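Local atomic coordinates of p800 reaction center core protein (Heliobacterium modesticaldum, PDB entry 5V8K), a protein that forms the core of a homodimeric photosynthetic reaction center, holding the bacteriochlorophylls that harvest light and carry out charge separation, and binding a 4Fe-4S cluster. Residues Ile39-Leu44 / Pro57-Tyr62; Ala524-His529 / Met589-Cys593; Ile160-Met165 / Trp225-Leu230. Numbering follows the deposited sequence.

Contact 1: Ile39-Leu44 / Pro57-Tyr62; sequences ILVHHL and PATMFY. With GBF (Bacteriochlorophyll g), chain I.
The loop after a pigment-binding helix can hold a pigment on one side and pack against protein on the other, as the loop after helix 18-39 does. Ile39 is helical, Leu40 keeps near-helical angles (phi/psi -77/-12), His42 is extended (-113/163) and His43 is left-handed (58/42). The backbones come closest at Ile39 and Ala58, CA to CA 5.4 Å. Along the second segment, Pro57 is the N-cap of helix 58-67, and its CG lies 4.2 Å from Ile39 CD1 (Ile39 t, p). Ala58 points its CB into the loop, 3.4 Å from His43 O and 3.7 Å from Leu44 CD2, while a water bridges its N (3.1 Å) to His43 O (2.6 Å). Phe61 (chi1 m) lays a ring face under Ile39 CG2, a CH-pi contact 3.8 Å from the centroid. Tyr62, its chi1 of -92° between wells, donates from OH to Leu40 O (2.7 Å), with Leu40 CD2 (m, t) over its ring face, 4.0 Å from CE1. His43 (chi1 m) binds the bacteriochlorophyll Mg through NE2 at 2.4 Å, and its N donates to the pigment's O1D (3.2 Å), so the loop meets the pigment twice, by axial ligation and by a backbone hydrogen bond to the ester carbonyl. His42 ligates another bacteriochlorophyll. Leu40 and Tyr62 also touch helix 77-97, and Thr59, which points away, and Met60 meet helix 258-291.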
# COMPACT_ATOMS: atom_id res chain seq x y z
N ILE A 39 -31.53 -12.70 1.92
CA ILE A 39 -30.46 -13.46 1.30
C ILE A 39 -30.91 -14.83 0.81
O ILE A 39 -30.21 -15.44 -0.01
CB ILE A 39 -29.26 -13.52 2.28
CG1 ILE A 39 -28.00 -13.86 1.54
CG2 ILE A 39 -29.45 -14.53 3.42
CD1 ILE A 39 -27.57 -12.78 0.49
N LEU A 40 -32.08 -15.32 1.23
CA LEU A 40 -32.66 -16.52 0.61
C LEU A 40 -33.32 -16.24 -0.74
O LEU A 40 -33.62 -17.19 -1.48
CB LEU A 40 -33.70 -17.17 1.55
CG LEU A 40 -33.08 -17.75 2.85
CD1 LEU A 40 -34.16 -18.26 3.79
CD2 LEU A 40 -32.09 -18.86 2.55
N VAL A 41 -33.52 -14.97 -1.10
CA VAL A 41 -34.31 -14.59 -2.26
C VAL A 41 -33.49 -13.82 -3.29
O VAL A 41 -33.65 -14.03 -4.49
CB VAL A 41 -35.54 -13.76 -1.83
CG1 VAL A 41 -36.27 -13.18 -3.05
CG2 VAL A 41 -36.49 -14.63 -1.04
N HIS A 42 -32.64 -12.90 -2.85
CA HIS A 42 -31.87 -12.03 -3.72
C HIS A 42 -30.38 -12.37 -3.61
O HIS A 42 -29.94 -13.02 -2.67
CB HIS A 42 -32.11 -10.57 -3.36
CG HIS A 42 -33.52 -10.15 -3.52
ND1 HIS A 42 -34.09 -9.91 -4.75
CD2 HIS A 42 -34.49 -9.93 -2.61
CE1 HIS A 42 -35.35 -9.57 -4.59
NE2 HIS A 42 -35.62 -9.58 -3.30
N HIS A 43 -29.60 -11.91 -4.59
CA HIS A 43 -28.16 -12.16 -4.60
C HIS A 43 -27.83 -13.65 -4.57
O HIS A 43 -26.95 -14.09 -3.83
CB HIS A 43 -27.47 -11.47 -3.41
CG HIS A 43 -27.53 -9.99 -3.45
ND1 HIS A 43 -26.67 -9.20 -2.74
CD2 HIS A 43 -28.37 -9.15 -4.10
CE1 HIS A 43 -26.94 -7.93 -2.97
NE2 HIS A 43 -27.99 -7.87 -3.77
N LEU A 44 -28.57 -14.44 -5.35
CA LEU A 44 -28.28 -15.86 -5.51
C LEU A 44 -27.33 -16.09 -6.67
O LEU A 44 -26.32 -16.79 -6.54
CB LEU A 44 -29.59 -16.62 -5.72
CG LEU A 44 -30.70 -16.38 -4.70
CD1 LEU A 44 -31.85 -17.41 -4.86
CD2 LEU A 44 -30.13 -16.45 -3.33
N PRO A 57 -22.70 -14.28 0.68
CA PRO A 57 -23.36 -15.00 1.75
C PRO A 57 -24.47 -15.99 1.36
O PRO A 57 -24.65 -16.89 2.19
CB PRO A 57 -23.89 -13.86 2.67
CG PRO A 57 -23.68 -12.65 1.98
CD PRO A 57 -23.31 -12.94 0.62
N ALA A 58 -25.16 -15.89 0.22
CA ALA A 58 -26.34 -16.74 0.01
C ALA A 58 -26.00 -18.22 0.09
O ALA A 58 -26.77 -19.02 0.62
CB ALA A 58 -26.99 -16.40 -1.34
N THR A 59 -24.83 -18.61 -0.44
CA THR A 59 -24.42 -20.01 -0.43
C THR A 59 -24.42 -20.60 0.97
O THR A 59 -24.77 -21.77 1.16
CB THR A 59 -23.02 -20.16 -1.04
OG1 THR A 59 -22.14 -19.18 -0.45
CG2 THR A 59 -23.09 -20.00 -2.52
N MET A 60 -23.98 -19.82 1.96
CA MET A 60 -23.88 -20.38 3.31
C MET A 60 -25.26 -20.62 3.89
O MET A 60 -25.48 -21.61 4.60
CB MET A 60 -23.06 -19.46 4.24
CG MET A 60 -21.57 -19.59 4.04
SD MET A 60 -20.66 -18.61 5.22
CE MET A 60 -20.78 -16.97 4.46
N PHE A 61 -26.20 -19.74 3.59
CA PHE A 61 -27.55 -19.85 4.12
C PHE A 61 -28.32 -20.98 3.43
O PHE A 61 -29.15 -21.65 4.06
CB PHE A 61 -28.28 -18.52 3.98
CG PHE A 61 -27.86 -17.52 4.98
CD1 PHE A 61 -26.80 -16.69 4.72
CD2 PHE A 61 -28.49 -17.44 6.20
CE1 PHE A 61 -26.39 -15.77 5.65
CE2 PHE A 61 -28.06 -16.51 7.17
CZ PHE A 61 -27.02 -15.69 6.89
N TYR A 62 -28.04 -21.21 2.15
CA TYR A 62 -28.65 -22.36 1.48
C TYR A 62 -28.02 -23.65 1.96
O TYR A 62 -28.71 -24.67 2.05
CB TYR A 62 -28.53 -22.22 -0.05
CG TYR A 62 -29.76 -21.54 -0.64
CD1 TYR A 62 -29.85 -20.16 -0.72
CD2 TYR A 62 -30.86 -22.31 -1.08
CE1 TYR A 62 -30.99 -19.55 -1.22
CE2 TYR A 62 -32.00 -21.71 -1.58
CZ TYR A 62 -32.06 -20.35 -1.66
OH TYR A 62 -33.18 -19.78 -2.16
MG GBF I . -28.29 -5.62 -4.65
CHA GBF I . -30.18 -7.21 -7.10
CHB GBF I . -25.66 -5.70 -6.63
CHC GBF I . -26.75 -3.91 -2.13
CHD GBF I . -31.41 -5.13 -2.89
NA GBF I . -27.99 -6.29 -6.47
C1A GBF I . -28.74 -6.97 -7.35
C2A GBF I . -28.14 -7.39 -8.67
C3A GBF I . -26.69 -7.10 -8.34
C4A GBF I . -26.79 -6.29 -7.08
CMA GBF I . -25.89 -8.37 -8.06
CAA GBF I . -28.57 -6.68 -9.96
CBA GBF I . -28.35 -5.17 -9.98
CGA GBF I . -29.44 -4.49 -9.20
O1A GBF I . -30.59 -4.78 -9.46
O2A GBF I . -29.17 -3.96 -7.87
NB GBF I . -26.45 -4.83 -4.47
C1B GBF I . -25.45 -5.02 -5.33
C2B GBF I . -24.31 -4.43 -4.79
C3B GBF I . -24.66 -3.93 -3.52
C4B GBF I . -26.00 -4.27 -3.35
CMB GBF I . -23.00 -4.34 -5.48
CAB GBF I . -23.85 -3.18 -2.52
CBB GBF I . -22.66 -2.65 -2.71
NC GBF I . -28.96 -4.72 -2.94
C1C GBF I . -28.21 -4.13 -2.02
C2C GBF I . -28.70 -3.58 -0.71
C3C GBF I . -30.05 -3.98 -1.11
C4C GBF I . -30.17 -4.62 -2.34
CMC GBF I . -28.14 -4.41 0.43
CAC GBF I . -31.25 -3.74 -0.25
CBC GBF I . -31.17 -3.05 1.09
ND GBF I . -30.27 -5.93 -4.86
C1D GBF I . -31.39 -5.84 -4.17
C2D GBF I . -32.75 -6.51 -4.65
C3D GBF I . -32.08 -6.99 -5.79
C4D GBF I . -30.71 -6.67 -5.93
CMD GBF I . -34.13 -6.54 -4.07
CAD GBF I . -32.36 -7.98 -6.86
OBD GBF I . -33.47 -8.30 -7.41
CBD GBF I . -31.19 -8.04 -7.78
CGD GBF I . -30.68 -9.43 -7.96
O1D GBF I . -30.59 -10.19 -7.04
O2D GBF I . -30.30 -9.93 -9.24
CED GBF I . -29.75 -11.25 -9.28
C1 GBF I . -30.21 -3.25 -7.18
C2 GBF I . -29.94 -1.77 -7.32
C3 GBF I . -29.28 -1.01 -6.43
C4 GBF I . -29.10 0.45 -6.79
C5 GBF I . -28.72 -1.52 -5.12
C6 GBF I . -29.26 -0.78 -3.91
C7 GBF I . -28.17 -0.65 -2.87
C8 GBF I . -28.49 -0.19 -1.65
C9 GBF I . -29.93 0.14 -1.39
C10 GBF I . -27.41 -0.07 -0.57
C11 GBF I . -27.56 1.23 0.22
C12 GBF I . -27.36 1.02 1.72
C13 GBF I . -28.21 1.54 2.65
C14 GBF I . -29.41 2.35 2.24
C15 GBF I . -27.98 1.35 4.14
O HOH W 1 -25.31 -13.70 -1.90

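Contact 2: Ala524-His529 / Met589-Cys593; sequences ALLGAH and MTIVC. With GB0 (Bacteriochlorophyll g'), chain C.
Close packing of two membrane helices commonly relies on a small residue at the crossing, a role taken here by Ala528. The helical segments run antiparallel, their axes 8.9 Å apart at a signed crossing angle of -165°, with CA atoms nearest at Ala528-Met589 (5.1 Å) and Leu525-Cys593 (5.5 Å). Ala528 CB meets Val592 CG1 (3.7 Å, Val592 chi1 t), Met589 SD (3.9 Å, chi1 and chi2 both m) and Cys593 SG (3.9 Å). Cys593, chi1 m, sets SG 3.8 Å from Leu525 CD2 (chi1 m, chi2 t) and 3.3 Å from His529 CE1, an oblique sulfur-aromatic contact. His529 (chi1 m, chi2 55°) makes a weak hydrogen bond from ND1 to Leu525 O (2.6 Å) and ligates the Mg of bacteriochlorophyll g' through NE2 (2.3 Å), consistent with the P800 special pair. Cys593 CB lies 3.4 Å from that pigment's CAD. Leu525 also packs on helix 502-513 and on Phe503 of the second subunit, while Thr590 and Ile591 touch helix 449-459.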
# COMPACT_ATOMS: atom_id res chain seq x y z
N ALA A 524 -13.58 -7.15 -8.01
CA ALA A 524 -13.55 -6.92 -6.59
C ALA A 524 -12.17 -6.49 -6.13
O ALA A 524 -12.03 -5.53 -5.35
CB ALA A 524 -13.97 -8.17 -5.85
N LEU A 525 -11.13 -7.19 -6.59
CA LEU A 525 -9.77 -6.85 -6.22
C LEU A 525 -9.45 -5.44 -6.65
O LEU A 525 -8.98 -4.63 -5.86
CB LEU A 525 -8.76 -7.82 -6.83
CG LEU A 525 -8.47 -9.17 -6.23
CD1 LEU A 525 -7.33 -9.84 -6.98
CD2 LEU A 525 -8.09 -9.08 -4.83
N LEU A 526 -9.68 -5.13 -7.92
CA LEU A 526 -9.31 -3.82 -8.44
C LEU A 526 -10.03 -2.71 -7.70
O LEU A 526 -9.42 -1.70 -7.36
CB LEU A 526 -9.61 -3.72 -9.93
CG LEU A 526 -8.70 -4.53 -10.85
CD1 LEU A 526 -9.29 -4.52 -12.24
CD2 LEU A 526 -7.37 -3.93 -10.89
N GLY A 527 -11.34 -2.86 -7.46
CA GLY A 527 -12.06 -1.80 -6.76
C GLY A 527 -11.58 -1.64 -5.33
O GLY A 527 -11.38 -0.53 -4.83
N ALA A 528 -11.36 -2.75 -4.65
CA ALA A 528 -10.88 -2.70 -3.28
C ALA A 528 -9.49 -2.06 -3.19
O ALA A 528 -9.19 -1.34 -2.22
CB ALA A 528 -10.86 -4.11 -2.71
N HIS A 529 -8.61 -2.36 -4.14
CA HIS A 529 -7.28 -1.78 -4.14
C HIS A 529 -7.36 -0.26 -4.28
O HIS A 529 -6.62 0.47 -3.61
CB HIS A 529 -6.40 -2.37 -5.25
CG HIS A 529 -5.85 -3.72 -4.95
ND1 HIS A 529 -6.65 -4.80 -4.61
CD2 HIS A 529 -4.58 -4.19 -4.96
CE1 HIS A 529 -5.89 -5.86 -4.41
NE2 HIS A 529 -4.64 -5.51 -4.62
N MET A 589 -11.18 -3.14 3.15
CA MET A 589 -10.74 -3.42 1.78
C MET A 589 -9.68 -4.52 1.74
O MET A 589 -9.64 -5.31 0.78
CB MET A 589 -10.23 -2.15 1.11
CG MET A 589 -11.30 -1.11 0.78
SD MET A 589 -12.65 -1.70 -0.24
CE MET A 589 -13.82 -1.91 1.04
N THR A 590 -8.84 -4.61 2.76
CA THR A 590 -7.95 -5.76 2.87
C THR A 590 -8.76 -7.05 3.00
O THR A 590 -8.49 -8.04 2.31
CB THR A 590 -7.04 -5.61 4.07
OG1 THR A 590 -6.21 -4.42 3.93
CG2 THR A 590 -6.18 -6.80 4.20
N ILE A 591 -9.79 -7.03 3.84
CA ILE A 591 -10.64 -8.20 4.01
C ILE A 591 -11.36 -8.57 2.70
O ILE A 591 -11.54 -9.75 2.40
CB ILE A 591 -11.62 -7.98 5.18
CG1 ILE A 591 -10.91 -7.77 6.52
CG2 ILE A 591 -12.56 -9.18 5.33
CD1 ILE A 591 -9.78 -8.70 6.80
N VAL A 592 -11.78 -7.57 1.91
CA VAL A 592 -12.43 -7.85 0.62
C VAL A 592 -11.49 -8.65 -0.28
O VAL A 592 -11.90 -9.59 -0.97
CB VAL A 592 -12.86 -6.56 -0.09
CG1 VAL A 592 -13.12 -6.81 -1.58
CG2 VAL A 592 -14.07 -5.94 0.59
N CYS A 593 -10.22 -8.25 -0.31
CA CYS A 593 -9.23 -8.92 -1.14
C CYS A 593 -9.07 -10.37 -0.69
O CYS A 593 -9.05 -11.29 -1.53
CB CYS A 593 -7.92 -8.16 -1.06
SG CYS A 593 -7.95 -6.56 -1.93
C1 GB0 C . -1.13 -6.43 5.12
C2 GB0 C . -0.83 -7.90 5.17
C3 GB0 C . -0.17 -8.43 4.18
C4 GB0 C . 0.30 -7.63 3.01
C5 GB0 C . 0.10 -9.88 4.24
C6 GB0 C . 1.58 -10.14 4.10
NB GB0 C . -1.32 -4.94 -4.48
ND GB0 C . -3.30 -8.25 -3.58
C10 GB0 C . 2.18 -13.76 5.28
C11 GB0 C . 3.36 -14.15 6.15
C12 GB0 C . 3.78 -15.56 5.82
C13 GB0 C . 4.49 -16.27 6.71
C14 GB0 C . 4.82 -15.71 8.05
C15 GB0 C . 4.99 -17.65 6.41
C1A GB0 C . -3.27 -6.44 -1.06
C1B GB0 C . -1.36 -3.78 -3.82
C1C GB0 C . -1.29 -7.06 -6.72
C1D GB0 C . -3.71 -9.34 -4.17
C2A GB0 C . -3.69 -5.50 0.05
C2B GB0 C . -0.74 -2.83 -4.61
C2C GB0 C . -0.95 -7.82 -7.95
C2D GB0 C . -4.54 -10.47 -3.43
C3A GB0 C . -3.55 -4.16 -0.65
C3B GB0 C . -0.32 -3.42 -5.78
C3C GB0 C . -1.82 -8.91 -7.45
C3D GB0 C . -4.48 -9.71 -2.27
C4A GB0 C . -2.74 -4.61 -1.83
C4B GB0 C . -0.74 -4.75 -5.69
C4C GB0 C . -2.46 -8.68 -6.24
C4D GB0 C . -3.81 -8.45 -2.32
C7 GB0 C . 1.78 -11.62 4.15
C8 GB0 C . 1.98 -12.26 5.30
C9 GB0 C . 1.95 -11.51 6.60
CAA GB0 C . -2.80 -5.59 1.28
CAB GB0 C . 0.42 -2.63 -6.81
CAC GB0 C . -2.06 -10.20 -8.12
CAD GB0 C . -4.98 -9.88 -0.90
CBA GB0 C . -3.35 -4.75 2.42
CBB GB0 C . 0.61 -2.94 -8.05
CBC GB0 C . -1.43 -10.56 -9.45
CBD GB0 C . -4.59 -8.67 -0.12
CED GB0 C . -3.78 -9.86 3.35
CGA GB0 C . -2.52 -4.91 3.67
CGD GB0 C . -3.74 -9.15 1.00
CHA GB0 C . -3.92 -7.78 -1.10
CHB GB0 C . -2.00 -3.68 -2.50
CHC GB0 C . -0.58 -5.76 -6.76
CHD GB0 C . -3.36 -9.62 -5.56
CMA GB0 C . -4.86 -3.51 -1.14
CMB GB0 C . -0.45 -1.41 -4.26
CMC GB0 C . -1.49 -7.09 -9.19
CMD GB0 C . -5.11 -11.77 -3.83
NA GB0 C . -2.93 -5.87 -2.22
NC GB0 C . -2.11 -7.48 -5.77
O1A GB0 C . -1.96 -3.97 4.21
O1D GB0 C . -2.57 -9.48 0.90
O2A GB0 C . -2.10 -6.24 4.08
O2D GB0 C . -4.40 -9.24 2.25
OBD GB0 C . -5.70 -10.76 -0.32
MG GB0 C . -2.58 -6.47 -4.07

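Contact 3: Ile160-Met165 / Trp225-Leu230; sequences ITPATM and WQHPQL. With GBF (Bacteriochlorophyll g), chain P.
A helix start meets a loop here. Ile160 and Thr161 are extended (phi/psi -70/124 and -127/168) before helix 162-186 starts at Pro162, whereas segment 225-230 is an irregular turn that begins where Trp225 (-99/88) departs from helix 200-224. The nearest CA atoms, those of Pro162 and Leu230, are 6.9 Å apart. Thr161 and Thr164 form a capping box, a standard device for starting a helix: Thr164 N donates to Thr161 OG1 and Thr161 N to Thr164 OG1, each at 3.1 Å. The opposing turn is closed by Trp225 NE1 donating to Leu230 O (2.7 Å). Between the segments the contact is apolar. Leu230 (m, t) brings CD1 within 3.5 Å of Pro162 N and 4.0 Å of Ile160 CG2. Ile160 (m, t) reaches Trp225 CH2 with CD1 at 3.9 Å; Met165 (t, p, p) sets CE 4.0 Å from Trp225 CZ2. The Trp225 indole (chi1 t) presents a face to the bacteriochlorophyll methyl ester, CD2 to CED 3.2 Å, and Met165 CE lies 3.9 Å from the pigment's CMA, so the junction also lines a pigment pocket. It thus ties the start of helix 162-186 to the link between helices 200-224 and 234-240, where Gln226 hydrogen-bonds Arg236.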
# COMPACT_ATOMS: atom_id res chain seq x y z
N ILE A 160 -20.67 -40.41 18.99
CA ILE A 160 -21.58 -39.34 18.62
C ILE A 160 -22.56 -39.85 17.58
O ILE A 160 -22.16 -40.38 16.54
CB ILE A 160 -20.80 -38.12 18.11
CG1 ILE A 160 -19.99 -37.50 19.25
CG2 ILE A 160 -21.74 -37.10 17.51
CD1 ILE A 160 -18.85 -36.62 18.76
N THR A 161 -23.86 -39.72 17.87
CA THR A 161 -24.93 -40.05 16.99
C THR A 161 -25.84 -38.83 16.89
O THR A 161 -25.69 -37.88 17.67
CB THR A 161 -25.74 -41.25 17.51
OG1 THR A 161 -26.42 -40.86 18.70
CG2 THR A 161 -24.82 -42.39 17.85
N PRO A 162 -26.78 -38.81 15.94
CA PRO A 162 -27.79 -37.74 15.98
C PRO A 162 -28.54 -37.68 17.30
O PRO A 162 -28.82 -36.58 17.80
CB PRO A 162 -28.71 -38.08 14.80
CG PRO A 162 -27.83 -38.79 13.85
CD PRO A 162 -26.90 -39.62 14.72
N ALA A 163 -28.84 -38.84 17.89
CA ALA A 163 -29.60 -38.87 19.13
C ALA A 163 -28.83 -38.26 20.30
O ALA A 163 -29.45 -37.61 21.16
CB ALA A 163 -29.98 -40.30 19.46
N THR A 164 -27.51 -38.49 20.41
CA THR A 164 -26.76 -37.90 21.52
C THR A 164 -26.52 -36.43 21.29
O THR A 164 -26.38 -35.67 22.26
CB THR A 164 -25.41 -38.59 21.74
OG1 THR A 164 -24.58 -38.46 20.57
CG2 THR A 164 -25.60 -40.05 22.07
N MET A 165 -26.46 -36.00 20.04
CA MET A 165 -26.33 -34.57 19.77
C MET A 165 -27.62 -33.85 20.14
O MET A 165 -27.58 -32.71 20.61
CB MET A 165 -25.98 -34.34 18.30
CG MET A 165 -25.78 -32.92 17.94
SD MET A 165 -24.43 -32.16 18.86
CE MET A 165 -23.03 -32.84 17.94
N TRP A 225 -14.34 -30.14 13.59
CA TRP A 225 -15.61 -30.89 13.69
C TRP A 225 -16.27 -30.79 12.32
O TRP A 225 -17.06 -29.88 12.04
CB TRP A 225 -16.48 -30.34 14.82
CG TRP A 225 -17.83 -31.01 14.99
CD1 TRP A 225 -19.03 -30.37 15.11
CD2 TRP A 225 -18.11 -32.41 15.06
NE1 TRP A 225 -20.04 -31.30 15.28
CE2 TRP A 225 -19.50 -32.55 15.25
CE3 TRP A 225 -17.32 -33.56 15.01
CZ2 TRP A 225 -20.12 -33.80 15.35
CZ3 TRP A 225 -17.93 -34.79 15.13
CH2 TRP A 225 -19.33 -34.91 15.28
N GLN A 226 -15.92 -31.74 11.45
CA GLN A 226 -16.33 -31.71 10.05
C GLN A 226 -17.35 -32.79 9.70
O GLN A 226 -17.56 -33.11 8.53
CB GLN A 226 -15.09 -31.81 9.16
CG GLN A 226 -14.59 -30.43 8.72
CD GLN A 226 -15.61 -29.66 7.92
OE1 GLN A 226 -16.16 -30.17 6.95
NE2 GLN A 226 -15.88 -28.43 8.33
N HIS A 227 -18.02 -33.33 10.70
CA HIS A 227 -19.07 -34.31 10.47
C HIS A 227 -20.10 -33.77 9.47
O HIS A 227 -20.50 -32.60 9.54
CB HIS A 227 -19.72 -34.67 11.80
CG HIS A 227 -20.70 -35.79 11.71
ND1 HIS A 227 -21.91 -35.65 11.07
CD2 HIS A 227 -20.67 -37.04 12.21
CE1 HIS A 227 -22.57 -36.79 11.16
NE2 HIS A 227 -21.84 -37.65 11.84
N PRO A 228 -20.55 -34.59 8.51
CA PRO A 228 -21.33 -34.05 7.38
C PRO A 228 -22.75 -33.60 7.73
O PRO A 228 -23.31 -32.81 6.97
CB PRO A 228 -21.35 -35.20 6.36
CG PRO A 228 -20.95 -36.43 7.11
CD PRO A 228 -20.05 -35.95 8.25
N GLN A 229 -23.34 -34.06 8.83
CA GLN A 229 -24.65 -33.59 9.23
C GLN A 229 -24.69 -32.95 10.60
O GLN A 229 -25.45 -32.00 10.80
CB GLN A 229 -25.67 -34.74 9.21
CG GLN A 229 -25.91 -35.34 7.84
CD GLN A 229 -25.06 -36.57 7.55
OE1 GLN A 229 -24.71 -37.34 8.45
NE2 GLN A 229 -24.71 -36.75 6.29
N LEU A 230 -23.88 -33.45 11.55
CA LEU A 230 -23.86 -32.99 12.92
C LEU A 230 -22.74 -31.99 13.19
O LEU A 230 -22.57 -31.55 14.33
CB LEU A 230 -23.73 -34.19 13.87
CG LEU A 230 -24.76 -35.32 13.68
CD1 LEU A 230 -24.50 -36.46 14.65
CD2 LEU A 230 -26.18 -34.78 13.90
MG GBF P . -22.08 -32.34 25.31
CHA GBF P . -19.62 -32.33 22.83
CHB GBF P . -23.26 -35.16 24.13
CHC GBF P . -23.87 -32.46 28.29
CHD GBF P . -20.53 -29.36 26.54
NA GBF P . -21.57 -33.49 23.80
C1A GBF P . -20.65 -33.42 22.82
C2A GBF P . -20.26 -34.78 22.35
C3A GBF P . -21.68 -35.37 22.32
C4A GBF P . -22.22 -34.62 23.48
CMA GBF P . -22.56 -35.13 21.09
CAA GBF P . -19.40 -35.46 23.41
CBA GBF P . -18.59 -36.63 22.90
CGA GBF P . -17.74 -37.10 24.06
O1A GBF P . -18.01 -36.74 25.19
O2A GBF P . -16.72 -38.13 23.87
NB GBF P . -23.38 -33.68 26.10
C1B GBF P . -23.82 -34.76 25.46
C2B GBF P . -24.77 -35.39 26.27
C3B GBF P . -24.90 -34.60 27.42
C4B GBF P . -24.02 -33.54 27.27
CMB GBF P . -25.50 -36.66 25.90
CAB GBF P . -25.77 -34.82 28.61
CBB GBF P . -26.48 -35.89 28.90
NC GBF P . -22.16 -31.17 26.99
C1C GBF P . -22.93 -31.35 28.08
C2C GBF P . -23.01 -30.44 29.25
C3C GBF P . -21.98 -29.61 28.60
C4C GBF P . -21.54 -30.03 27.35
CMC GBF P . -24.38 -29.78 29.29
CAC GBF P . -21.43 -28.37 29.21
CBC GBF P . -21.86 -27.86 30.57
ND GBF P . -20.55 -31.11 24.90
C1D GBF P . -20.00 -30.00 25.34
C2D GBF P . -18.70 -29.35 24.63
C3D GBF P . -18.72 -30.38 23.69
C4D GBF P . -19.74 -31.37 23.82
CMD GBF P . -17.87 -28.15 24.88
CAD GBF P . -17.81 -30.85 22.63
OBD GBF P . -16.92 -30.29 21.92
CBD GBF P . -18.36 -32.12 22.07
CGD GBF P . -18.70 -32.03 20.61
O1D GBF P . -19.68 -31.45 20.20
O2D GBF P . -17.90 -32.65 19.59
CED GBF P . -18.18 -32.30 18.24

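How the contacts relate
The three contacts illustrate how an antenna-reaction center protein lets helix packing and pigment binding share residues. Contact 1 supplies two histidines to the magnesiums of two bacteriochlorophylls g, and contact 2 one to that of bacteriochlorophyll g', whereas contact 3 meets its pigment by van der Waals packing. None touches another. Contact 1 lies nearer to each of the others than they lie to one another: its centre is 21 Å from that of contact 2 and 25 Å from that of contact 3, nearest atoms about 11 Å apart in both cases, against 37 Å between the centres of contacts 2 and 3. Contact 2, abutting the second subunit, has its centre about 17 Å from the chain's centre.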